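Local coordinates for conserved exported protein (Bacteroides fragilis, PDB 3CLW) that is of unknown function but probably hydrolyses O-glycosyl bonds, as a glycoside hydrolase of family 30, at residues 151-154 with 155-158; 359-362 with 363-367. All coordinates share one frame; numbering follows the deposited sequence.

Contact 1: 151-154 with 155-158; sequences NLQN and DKFD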
ATOM      1  N   ASN A 151      -3.253 -16.601 -16.872  1.00 36.45           N
ATOM      2  CA  ASN A 151      -4.210 -17.691 -16.706  1.00 36.98           C
ATOM      3  C   ASN A 151      -5.654 -17.172 -16.922  1.00 36.79           C
ATOM      4  O   ASN A 151      -6.460 -17.096 -15.977  1.00 37.41           O
ATOM      5  CB  ASN A 151      -4.037 -18.372 -15.336  1.00 36.67           C
ATOM      6  CG  ASN A 151      -4.993 -19.539 -15.126  1.00 37.95           C
ATOM      7  OD1 ASN A 151      -5.227 -20.347 -16.039  1.00 40.71           O
ATOM      8  ND2 ASN A 151      -5.551 -19.645 -13.909  1.00 39.91           N
ATOM      9  N   LEU A 152      -5.929 -16.778 -18.157  1.00 36.38           N
ATOM     10  CA  LEU A 152      -7.219 -16.233 -18.582  1.00 36.67           C
ATOM     11  C   LEU A 152      -7.414 -16.591 -20.046  1.00 37.67           C
ATOM     12  O   LEU A 152      -6.500 -16.495 -20.844  1.00 38.06           O
ATOM     13  CB  LEU A 152      -7.287 -14.704 -18.386  1.00 36.48           C
ATOM     14  CG  LEU A 152      -8.525 -13.965 -18.894  1.00 35.14           C
ATOM     15  CD1 LEU A 152      -9.768 -14.303 -18.081  1.00 34.35           C
ATOM     16  CD2 LEU A 152      -8.298 -12.484 -18.874  1.00 35.88           C
ATOM     17  N   GLN A 153      -8.605 -17.046 -20.390  1.00 38.88           N
ATOM     18  CA  GLN A 153      -8.841 -17.458 -21.748  1.00 39.76           C
ATOM     19  C   GLN A 153      -8.793 -16.266 -22.706  1.00 40.88           C
ATOM     20  O   GLN A 153      -9.090 -15.118 -22.320  1.00 41.04           O
ATOM     21  CB  GLN A 153     -10.138 -18.251 -21.821  1.00 39.61           C
ATOM     22  CG  GLN A 153      -9.978 -19.576 -21.145  1.00 39.27           C
ATOM     23  CD  GLN A 153     -11.231 -20.397 -21.172  1.00 42.01           C
ATOM     24  OE1 GLN A 153     -12.339 -19.872 -21.055  1.00 41.57           O
ATOM     25  NE2 GLN A 153     -11.069 -21.706 -21.345  1.00 41.80           N
ATOM     26  N   ASN A 154      -8.381 -16.544 -23.942  1.00 41.90           N
ATOM     27  CA  ASN A 154      -8.058 -15.516 -24.941  1.00 42.97           C
ATOM     28  C   ASN A 154      -9.193 -14.596 -25.310  1.00 41.94           C
ATOM     29  O   ASN A 154      -8.961 -13.484 -25.765  1.00 42.93           O
ATOM     30  CB  ASN A 154      -7.569 -16.183 -26.241  1.00 44.59           C
ATOM     31  CG  ASN A 154      -6.096 -16.115 -26.392  1.00 50.28           C
ATOM     32  OD1 ASN A 154      -5.450 -15.189 -25.865  1.00 56.08           O
ATOM     33  ND2 ASN A 154      -5.522 -17.084 -27.124  1.00 55.63           N
ATOM     34  N   ASP A 155     -10.414 -15.078 -25.181  1.00 41.12           N
ATOM     35  CA  ASP A 155     -11.570 -14.276 -25.503  1.00 40.60           C
ATOM     36  C   ASP A 155     -12.285 -13.777 -24.244  1.00 39.77           C
ATOM     37  O   ASP A 155     -13.443 -13.387 -24.325  1.00 39.41           O
ATOM     38  CB  ASP A 155     -12.537 -15.114 -26.329  1.00 40.51           C
ATOM     39  CG  ASP A 155     -13.112 -16.280 -25.543  1.00 42.06           C
ATOM     40  OD1 ASP A 155     -12.456 -16.737 -24.570  1.00 42.01           O
ATOM     41  OD2 ASP A 155     -14.220 -16.732 -25.891  1.00 43.31           O
ATOM     42  N   LYS A 156     -11.617 -13.828 -23.092  1.00 39.37           N
ATOM     43  CA  LYS A 156     -12.249 -13.414 -21.826  1.00 39.10           C
ATOM     44  C   LYS A 156     -11.645 -12.154 -21.184  1.00 38.43           C
ATOM     45  O   LYS A 156     -11.917 -11.851 -20.019  1.00 39.11           O
ATOM     46  CB  LYS A 156     -12.309 -14.570 -20.796  1.00 39.20           C
ATOM     47  CG  LYS A 156     -12.814 -15.916 -21.313  1.00 39.31           C
ATOM     48  CD  LYS A 156     -14.325 -15.975 -21.515  1.00 38.23           C
ATOM     49  CE  LYS A 156     -14.828 -17.434 -21.480  1.00 39.82           C
ATOM     50  NZ  LYS A 156     -14.125 -18.386 -22.433  1.00 37.31           N
ATOM     51  N   PHE A 157     -10.813 -11.430 -21.920  1.00 38.12           N
ATOM     52  CA  PHE A 157     -10.291 -10.171 -21.427  1.00 37.35           C
ATOM     53  C   PHE A 157     -11.443  -9.198 -21.325  1.00 37.46           C
ATOM     54  O   PHE A 157     -11.527  -8.460 -20.354  1.00 38.17           O
ATOM     55  CB  PHE A 157      -9.171  -9.600 -22.286  1.00 37.03           C
ATOM     56  CG  PHE A 157      -7.863 -10.371 -22.215  1.00 37.45           C
ATOM     57  CD1 PHE A 157      -7.752 -11.661 -22.746  1.00 38.07           C
ATOM     58  CD2 PHE A 157      -6.744  -9.809 -21.633  1.00 37.17           C
ATOM     59  CE1 PHE A 157      -6.505 -12.359 -22.713  1.00 38.10           C
ATOM     60  CE2 PHE A 157      -5.509 -10.504 -21.592  1.00 37.35           C
ATOM     61  CZ  PHE A 157      -5.398 -11.774 -22.144  1.00 35.43           C
ATOM     62  N   ASP A 158     -12.363  -9.227 -22.280  1.00 37.41           N
ATOM     63  CA  ASP A 158     -13.527  -8.351 -22.196  1.00 37.43           C
ATOM     64  C   ASP A 158     -14.512  -8.773 -21.089  1.00 37.29           C
ATOM     65  O   ASP A 158     -14.988  -7.920 -20.337  1.00 36.85           O
ATOM     66  CB  ASP A 158     -14.210  -8.193 -23.559  1.00 38.08           C
ATOM     67  CG  ASP A 158     -14.759  -9.498 -24.098  1.00 40.57           C
ATOM     68  OD1 ASP A 158     -14.146 -10.576 -23.915  1.00 41.97           O
ATOM     69  OD2 ASP A 158     -15.826  -9.445 -24.718  1.00 46.14           O
TER

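Contact 2: 359-362 with 363-367; sequences AVSL and GEDVP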
ATOM      1  N   ALA A 359      -3.711  -5.335   6.357  1.00 33.95           N
ATOM      2  CA  ALA A 359      -3.723  -4.547   7.600  1.00 34.37           C
ATOM      3  C   ALA A 359      -3.512  -5.422   8.876  1.00 34.64           C
ATOM      4  O   ALA A 359      -2.938  -4.970   9.871  1.00 34.58           O
ATOM      5  CB  ALA A 359      -5.022  -3.792   7.693  1.00 33.94           C
ATOM      6  N   VAL A 360      -3.972  -6.674   8.827  1.00 34.03           N
ATOM      7  CA  VAL A 360      -3.878  -7.591   9.962  1.00 34.25           C
ATOM      8  C   VAL A 360      -3.155  -8.860   9.527  1.00 34.95           C
ATOM      9  O   VAL A 360      -3.109  -9.214   8.314  1.00 35.14           O
ATOM     10  CB  VAL A 360      -5.276  -7.928  10.585  1.00 34.10           C
ATOM     11  CG1 VAL A 360      -6.003  -6.667  11.015  1.00 30.76           C
ATOM     12  CG2 VAL A 360      -6.137  -8.683   9.579  1.00 34.56           C
ATOM     13  N   SER A 361      -2.548  -9.512  10.513  1.00 35.14           N
ATOM     14  CA  SER A 361      -1.677 -10.645  10.282  1.00 36.22           C
ATOM     15  C   SER A 361      -1.539 -11.384  11.591  1.00 37.50           C
ATOM     16  O   SER A 361      -1.744 -10.804  12.664  1.00 36.74           O
ATOM     17  CB  SER A 361      -0.280 -10.175   9.843  1.00 36.71           C
ATOM     18  OG  SER A 361       0.605 -11.285   9.631  1.00 37.20           O
ATOM     19  N   LEU A 362      -1.178 -12.661  11.501  1.00 38.93           N
ATOM     20  CA  LEU A 362      -0.865 -13.445  12.692  1.00 40.40           C
ATOM     21  C   LEU A 362       0.569 -13.208  13.128  1.00 40.11           C
ATOM     22  O   LEU A 362       0.927 -13.515  14.252  1.00 40.80           O
ATOM     23  CB  LEU A 362      -1.111 -14.934  12.432  1.00 41.08           C
ATOM     24  CG  LEU A 362      -2.543 -15.463  12.604  1.00 40.98           C
ATOM     25  CD1 LEU A 362      -3.536 -14.827  11.649  1.00 40.40           C
ATOM     26  CD2 LEU A 362      -2.484 -16.936  12.344  1.00 42.95           C
ATOM     27  N   GLY A 363       1.384 -12.656  12.230  1.00 40.51           N
ATOM     28  CA  GLY A 363       2.816 -12.418  12.486  1.00 39.06           C
ATOM     29  C   GLY A 363       3.030 -10.975  12.869  1.00 39.37           C
ATOM     30  O   GLY A 363       2.064 -10.209  12.935  1.00 38.80           O
ATOM     31  N   GLU A 364       4.283 -10.589  13.112  1.00 39.16           N
ATOM     32  CA  GLU A 364       4.614  -9.186  13.403  1.00 39.79           C
ATOM     33  C   GLU A 364       5.219  -8.555  12.147  1.00 39.90           C
ATOM     34  O   GLU A 364       6.418  -8.246  12.096  1.00 39.88           O
ATOM     35  CB  GLU A 364       5.546  -9.033  14.623  1.00 39.55           C
ATOM     36  CG  GLU A 364       5.430  -7.645  15.324  1.00 40.43           C
ATOM     37  CD  GLU A 364       6.537  -7.355  16.386  1.00 41.34           C
ATOM     38  OE1 GLU A 364       7.345  -8.244  16.729  1.00 42.99           O
ATOM     39  OE2 GLU A 364       6.610  -6.213  16.870  1.00 41.44           O
ATOM     40  N   ASP A 365       4.386  -8.377  11.124  1.00 39.75           N
ATOM     41  CA  ASP A 365       4.890  -8.001   9.794  1.00 39.74           C
ATOM     42  C   ASP A 365       4.041  -6.934   9.098  1.00 39.44           C
ATOM     43  O   ASP A 365       4.317  -6.577   7.978  1.00 39.39           O
ATOM     44  CB  ASP A 365       5.014  -9.243   8.928  1.00 39.75           C
ATOM     45  CG  ASP A 365       3.833 -10.189   9.093  1.00 41.50           C
ATOM     46  OD1 ASP A 365       2.694  -9.738   9.279  1.00 41.60           O
ATOM     47  OD2 ASP A 365       4.045 -11.416   9.064  1.00 46.96           O
ATOM     48  N   VAL A 366       3.030  -6.418   9.798  1.00 38.81           N
ATOM     49  CA  VAL A 366       2.107  -5.386   9.300  1.00 38.33           C
ATOM     50  C   VAL A 366       1.647  -4.579  10.542  1.00 37.53           C
ATOM     51  O   VAL A 366       2.174  -4.810  11.624  1.00 37.13           O
ATOM     52  CB  VAL A 366       0.910  -5.981   8.522  1.00 37.73           C
ATOM     53  CG1 VAL A 366       1.369  -6.710   7.231  1.00 38.68           C
ATOM     54  CG2 VAL A 366       0.081  -6.887   9.406  1.00 38.15           C
ATOM     55  N   PRO A 367       0.778  -3.566  10.361  1.00 37.21           N
ATOM     56  CA  PRO A 367       0.256  -2.730  11.469  1.00 37.00           C
ATOM     57  C   PRO A 367      -0.402  -3.469  12.654  1.00 36.76           C
ATOM     58  O   PRO A 367      -0.151  -3.115  13.800  1.00 37.14           O
ATOM     59  CB  PRO A 367      -0.763  -1.833  10.777  1.00 35.51           C
ATOM     60  CG  PRO A 367      -0.233  -1.744   9.382  1.00 37.61           C
ATOM     61  CD  PRO A 367       0.300  -3.083   9.052  1.00 36.66           C
TER

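Contact 1: 151-154 with 155-158
Gln153 and Lys156 stand at the two ends of a type I beta turn that leads into helix 157-173, with Lys156 in the N-cap position. Their side chains run side by side and point the same way, and the aliphatic parts touch where Gln153 CB lies 3.6 Å from Lys156 CG. The glutamine chain is extended beyond CG, whereas the lysine bends at chi2 (-76°) and again at chi4, which brings its amino group back to the amide. NZ gives a 2.7 Å hydrogen bond to Gln153 OE1, arriving from above the carbonyl plane. The same nitrogen forms a salt bridge with Asp155 OD1 on the syn side of the carboxylate; the ammonium thus bridges the amide of Gln153 and the carboxylate of Asp155. The backbone bond from Lys156 N to Gln153 O, 2.9 Å long, closes the turn.

Leu152 and Phe157 make the apolar half. Leu152 runs obliquely across the side chains of Lys156 and Phe157, and its CD1 packs on Lys156 CB. Arg209 of helix 204-221 makes a cation-pi contact with the Phe157 ring and also hydrogen-bonds Asn154 O. The other methyl of the leucine makes a CH-pi contact almost over the centre of that ring: Leu152 CD2 lies 4.0 Å from the ring centroid of Phe157, 11° off the ring normal.

Contact 2: 359-362 with 363-367
Ser361 and Asp365 meet inside the bend that joins strand 360-361 to strand 368-371, two parallel neighbours in a small three-stranded mixed sheet. The chain therefore has to loop back between them, and residues 363-367 form most of that connection.

The polar contacts gather on one hydroxyl. Ser361 OG donates to Asp365 OD1 over 2.6 Å, using the syn lone pair of the carboxylate oxygen, and accepts the backbone N-H of Gly363 at 3.0 Å, with an N-H...O angle of 161°. Having its proton committed to the aspartate and a lone pair to the glycine, the hydroxyl is fixed in rotation. It reaches both because OG lies anti to the serine nitrogen (chi1 179°), beside the carbonyl carbon and hence toward the onward chain. Within the bend, Asp365 N adds a weak bond to Gly363 O. The carboxylate is brought round to the serine by a chi1 of 42°, which places CG between the aspartate's own N and carbonyl carbon.

Van der Waals contacts gather round the carbonyl oxygen of Ala359. Val366 brings its CG2 branch to 3.6 Å from Ala359 O, while Pro367 sets CD 3.8 Å from that same oxygen. Trp356 of strand 353-356 touches both Val366 and Pro367, so this corner also rests on a strand of the barrel expected for the family. Backbone hydrogen bonds between Ala359 and Ile368 and between Ser361 and Leu370 hold this part of the chain to strand 368-371. The carbon packing is tight between Ser361 CB and Val366 CG2, which at 3.3 Å are closer than usual van der Waals contact.

In the fold
The two contacts are both local, but they occupy very different places in the fold. The centre of contact 1 is about 28 Å from the centre of the chain, that of contact 2 about 14 Å; contact 1 is only partly buried, contact 2 buried. Their own centres are 34 Å apart and they share no element: 151-158 leads into helix 157-173, whereas 359-367 connects two strands of a small sheet. The chemistry follows. Nearer the surface a charged amino group bridges an amide and a carboxylate, with an aromatic contact beside it; in the more buried contact 2 a hydroxyl pairs with a carboxylate and a peptide N-H beside close aliphatic packing.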